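PDB 4CEM: regulator of nonsense transcripts 2 from Homo sapiens, which probably acts in nonsense-mediated mRNA decay, its MIF4G domains serving as helical scaffolds for partner proteins. Local coordinates for residues Lys60-Ile65 / Ala91-Ala96; His75-Leu80 / His114-Asp119. All coordinates share one frame; numbering follows the deposited sequence.

Interaction 1. Residues Lys60-Ile65 / Ala91-Ala96; sequences KKLKTI and ASIVEA
Leu62 and Ile65 meet Ile93 in the apolar part of this contact. Leu62 brings its CD2 branch to 4.4 Å from Ile93 CG1, and the end of Ile65, CD1, approaches the same CG1 at 4.3 Å, so one methylene carbon meets two methyl groups. Bulky aliphatic residues suit this side because both Leu62 and Ile65 also touch helix 103-116, Leu62 on Leu109 and Phe113, Ile65 on Cys105 and Leu109, while Ile93 reaches Phe120.

Closer to the backbones the residues are small. Ser92 CB packs 3.8 Å from Leu62 CB and 3.5 Å from Lys63 CG, and Ala96, the first residue past its helix, rests its methyl against the carbonyl of Lys63. The buried hydroxyl of Ser92 is kept beside its own backbone N (chi1 -63°); its hydrogen bond goes to Val59 O, with Glu88 O a weaker, competing acceptor. The aliphatic part of Lys63 lies against it, with CG 3.4 Å from Ser92 OG.

At the exposed border Lys63 and Glu95 run side by side in the same direction. Lys63 NZ stays 4.6 Å from Glu95 OE1, a separation at which the opposite charges probably attract only loosely.

Small residues where the backbones come close, with branched ones on the side of helix 103-116, join the end of helix 52-61 and the turn after it to the end of helix 86-95 in the all-helical MIF4G domain.

Interaction 2. Residues His75-Leu80 / His114-Asp119; sequences HDFNGL and HQRYAD
Arg116 slides past Phe77 in the opposite direction, its guanidinium plane turned 26° from that of the ring. Phe77 CE2 lies over one guanidinium face, off towards its rim, with Arg116 NH1 4.0 Å from CE2. The arginine chain runs extended to CD and bends at chi3 (-81°), which turns NE aside. Asn78 crosses the arginine at about a right angle, its OD1 3.2 Å from Arg116 NH2.

Tyr117 meets Phe77 with its ring edge, CE2 standing 3.9 Å from Phe77 CZ, while Arg116 CG covers part of one tyrosine face. Above the centre of the Phe77 ring sits a water with four hydrogen bonds: it accepts from Arg116 NH1 (2.9 Å) and Tyr117 OH (2.7 Å) and donates to the carbonyl oxygens of Phe77 and Leu80. An arginine and a tyrosine suit this place because each joins an apolar shaft or ring to a donor. An alanine at Arg116 would probably leave the water one donor short and Phe77 CE2 without the guanidinium beside it.

The ends of helices 70-79 and 103-116 are thus joined, with Phe113 edge-to-face on Phe77, helix 42-46 against Arg116, helix 52-61 against Leu80, and helix 86-95 beside Tyr117, whose hydroxyl also bonds Leu82 N.

Both contacts are largely buried, each with an exposed fringe, and their centres lie about 15 Å apart on the same side of the chain's centre. Along the sequence their segments alternate, so interaction 1 joins helices 52-61 and 86-95 while interaction 2 joins helices 70-79 and 103-116. Helix 103-116 serves both: Phe113 touches Leu62 of the first and meets Phe77 of the second edge-to-face. Neither contact has a clear direct hydrogen bond across its segments, but the chemistry differs with place. Interaction 1, nearer the middle of the chain, brings backbones close through small residues and aliphatic branches. In interaction 2, further out, the backbones stand well apart, and long aromatic and cationic side chains plus a bridging water span the distance.

Interaction 1. Residues Lys60-Ile65 / Ala91-Ala96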
# COMPACT_ATOMS: atom_id res chain seq x y z
N LYS A 60 17.54 17.45 0.69
CA LYS A 60 18.31 16.25 0.42
C LYS A 60 18.02 15.16 1.44
O LYS A 60 17.89 13.99 1.08
CB LYS A 60 19.81 16.56 0.40
CG LYS A 60 20.63 15.47 -0.26
CD LYS A 60 22.11 15.83 -0.28
CE LYS A 60 22.95 14.70 -0.84
NZ LYS A 60 24.40 15.05 -0.81
N LYS A 61 17.92 15.54 2.72
CA LYS A 61 17.57 14.59 3.78
C LYS A 61 16.23 13.94 3.54
O LYS A 61 16.04 12.76 3.84
CB LYS A 61 17.57 15.27 5.15
CG LYS A 61 18.92 15.26 5.83
CD LYS A 61 19.06 16.39 6.82
CE LYS A 61 20.46 16.45 7.40
NZ LYS A 61 21.07 17.81 7.25
N LEU A 62 15.30 14.69 2.96
CA LEU A 62 13.98 14.16 2.61
C LEU A 62 14.01 12.99 1.61
O LEU A 62 12.99 12.34 1.39
CB LEU A 62 13.08 15.27 2.07
CG LEU A 62 12.50 16.25 3.09
CD1 LEU A 62 11.82 17.44 2.42
CD2 LEU A 62 11.54 15.51 4.02
N LYS A 63 15.16 12.74 0.99
CA LYS A 63 15.26 11.61 0.06
C LYS A 63 15.39 10.28 0.77
O LYS A 63 15.10 9.26 0.19
CB LYS A 63 16.42 11.82 -0.92
CG LYS A 63 16.17 12.99 -1.86
CD LYS A 63 17.23 13.13 -2.94
CE LYS A 63 16.65 13.83 -4.17
NZ LYS A 63 17.62 14.75 -4.81
N THR A 64 15.81 10.30 2.04
CA THR A 64 15.98 9.09 2.83
C THR A 64 15.21 9.19 4.15
O THR A 64 15.78 9.10 5.24
CB THR A 64 17.47 8.87 3.14
OG1 THR A 64 18.00 10.04 3.79
CG2 THR A 64 18.25 8.60 1.86
N ILE A 65 13.90 9.39 4.05
CA ILE A 65 13.07 9.57 5.24
C ILE A 65 13.02 8.27 6.02
O ILE A 65 12.81 7.21 5.46
CB ILE A 65 11.64 10.04 4.90
CG1 ILE A 65 11.67 11.46 4.36
CG2 ILE A 65 10.75 9.97 6.13
CD1 ILE A 65 10.35 11.92 3.77
N ALA A 91 9.70 16.50 -4.77
CA ALA A 91 10.44 15.54 -5.61
C ALA A 91 11.23 14.53 -4.77
O ALA A 91 11.20 13.34 -5.06
CB ALA A 91 11.36 16.28 -6.57
N SER A 92 11.93 15.01 -3.75
CA SER A 92 12.64 14.13 -2.81
C SER A 92 11.68 13.12 -2.18
O SER A 92 11.95 11.92 -2.15
CB SER A 92 13.31 14.94 -1.71
OG SER A 92 14.30 15.81 -2.25
N ILE A 93 10.55 13.61 -1.69
CA ILE A 93 9.52 12.78 -1.05
C ILE A 93 8.99 11.69 -1.98
O ILE A 93 8.86 10.54 -1.58
CB ILE A 93 8.35 13.65 -0.52
CG1 ILE A 93 8.81 14.49 0.68
CG2 ILE A 93 7.16 12.78 -0.12
CD1 ILE A 93 7.87 15.62 1.03
N VAL A 94 8.70 12.03 -3.23
CA VAL A 94 8.16 11.04 -4.16
C VAL A 94 9.19 9.98 -4.57
O VAL A 94 8.86 8.80 -4.73
CB VAL A 94 7.56 11.69 -5.42
CG1 VAL A 94 7.10 10.63 -6.41
CG2 VAL A 94 6.41 12.61 -5.04
N GLU A 95 10.45 10.38 -4.72
CA GLU A 95 11.51 9.45 -5.14
C GLU A 95 12.05 8.60 -3.99
O GLU A 95 12.46 7.47 -4.21
CB GLU A 95 12.66 10.23 -5.79
CG GLU A 95 12.28 10.92 -7.10
CD GLU A 95 13.07 12.20 -7.38
OE1 GLU A 95 13.91 12.61 -6.54
OE2 GLU A 95 12.83 12.82 -8.45
N ALA A 96 12.05 9.14 -2.78
CA ALA A 96 12.59 8.44 -1.61
C ALA A 96 12.11 6.99 -1.52
O ALA A 96 10.94 6.70 -1.72
CB ALA A 96 12.22 9.19 -0.35

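Interaction 2. Residues His75-Leu80 / His114-Asp119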
# COMPACT_ATOMS: atom_id res chain seq x y z
N HIS A 75 12.36 18.83 13.69
CA HIS A 75 13.08 19.94 14.30
C HIS A 75 13.64 20.87 13.25
O HIS A 75 13.44 22.08 13.32
CB HIS A 75 14.21 19.42 15.19
CG HIS A 75 15.12 20.49 15.72
ND1 HIS A 75 16.20 20.91 15.04
CD2 HIS A 75 15.08 21.23 16.90
CE1 HIS A 75 16.82 21.88 15.75
NE2 HIS A 75 16.13 22.07 16.89
N ASP A 76 14.31 20.32 12.26
CA ASP A 76 14.83 21.12 11.17
C ASP A 76 13.70 21.82 10.43
O ASP A 76 13.75 23.03 10.22
CB ASP A 76 15.62 20.27 10.18
CG ASP A 76 16.90 19.72 10.77
OD1 ASP A 76 17.34 20.22 11.84
OD2 ASP A 76 17.46 18.77 10.17
N PHE A 77 12.68 21.05 10.05
CA PHE A 77 11.53 21.62 9.35
C PHE A 77 11.01 22.90 10.02
O PHE A 77 10.79 23.91 9.34
CB PHE A 77 10.40 20.60 9.27
CG PHE A 77 9.16 21.12 8.58
CD1 PHE A 77 9.02 21.00 7.20
CD2 PHE A 77 8.14 21.71 9.30
CE1 PHE A 77 7.88 21.47 6.57
CE2 PHE A 77 7.00 22.18 8.68
CZ PHE A 77 6.87 22.06 7.30
N ASN A 78 10.85 22.88 11.34
CA ASN A 78 10.23 24.01 12.02
C ASN A 78 11.04 25.30 11.98
O ASN A 78 10.49 26.38 12.20
CB ASN A 78 9.83 23.66 13.45
CG ASN A 78 8.57 22.80 13.51
OD1 ASN A 78 7.56 23.12 12.87
ND2 ASN A 78 8.63 21.70 14.26
N GLY A 79 12.34 25.19 11.69
CA GLY A 79 13.22 26.35 11.65
C GLY A 79 13.45 26.96 10.27
O GLY A 79 13.97 28.07 10.16
N LEU A 80 13.07 26.22 9.23
CA LEU A 80 13.32 26.62 7.85
C LEU A 80 12.12 27.32 7.23
O LEU A 80 10.97 27.00 7.53
CB LEU A 80 13.64 25.38 7.01
CG LEU A 80 14.81 24.48 7.38
CD1 LEU A 80 14.92 23.36 6.37
CD2 LEU A 80 16.10 25.27 7.43
N HIS A 114 2.02 20.30 4.44
CA HIS A 114 0.66 20.65 4.05
C HIS A 114 0.06 21.68 4.96
O HIS A 114 -0.58 22.60 4.49
CB HIS A 114 -0.22 19.41 4.04
CG HIS A 114 -1.68 19.70 3.81
ND1 HIS A 114 -2.13 20.23 2.66
CD2 HIS A 114 -2.80 19.51 4.63
CE1 HIS A 114 -3.47 20.38 2.74
NE2 HIS A 114 -3.87 19.93 3.94
N GLN A 115 0.28 21.54 6.26
CA GLN A 115 -0.32 22.45 7.24
C GLN A 115 0.34 23.83 7.24
O GLN A 115 -0.26 24.81 7.70
CB GLN A 115 -0.29 21.85 8.66
CG GLN A 115 -1.29 20.71 8.86
CD GLN A 115 -0.97 19.84 10.07
OE1 GLN A 115 -0.61 20.33 11.13
NE2 GLN A 115 -1.11 18.53 9.90
N ARG A 116 1.57 23.92 6.74
CA ARG A 116 2.26 25.20 6.68
C ARG A 116 2.16 25.88 5.31
O ARG A 116 2.04 27.10 5.26
CB ARG A 116 3.73 25.02 7.06
CG ARG A 116 4.45 26.34 7.30
CD ARG A 116 5.73 26.14 8.07
NE ARG A 116 5.51 26.01 9.51
CZ ARG A 116 6.48 25.87 10.41
NH1 ARG A 116 7.76 25.83 10.04
NH2 ARG A 116 6.18 25.77 11.70
N TYR A 117 2.18 25.10 4.23
CA TYR A 117 2.29 25.61 2.86
C TYR A 117 1.16 25.18 1.91
O TYR A 117 1.03 24.00 1.58
CB TYR A 117 3.61 25.15 2.24
CG TYR A 117 4.83 25.48 3.07
CD1 TYR A 117 5.40 26.75 3.04
CD2 TYR A 117 5.43 24.51 3.87
CE1 TYR A 117 6.52 27.05 3.79
CE2 TYR A 117 6.55 24.81 4.62
CZ TYR A 117 7.09 26.07 4.57
OH TYR A 117 8.20 26.37 5.31
N ALA A 118 0.38 26.16 1.44
CA ALA A 118 -0.70 25.92 0.47
C ALA A 118 -0.25 25.25 -0.82
O ALA A 118 -1.01 24.51 -1.42
CB ALA A 118 -1.42 27.23 0.17
N ASP A 119 0.99 25.50 -1.25
CA ASP A 119 1.50 24.93 -2.51
C ASP A 119 1.82 23.44 -2.45
O ASP A 119 2.06 22.82 -3.49
CB ASP A 119 2.79 25.64 -2.95
CG ASP A 119 2.55 27.05 -3.36
OD1 ASP A 119 1.38 27.48 -3.38
OD2 ASP A 119 3.55 27.75 -3.67
O HOH W 1 9.03 25.04 7.51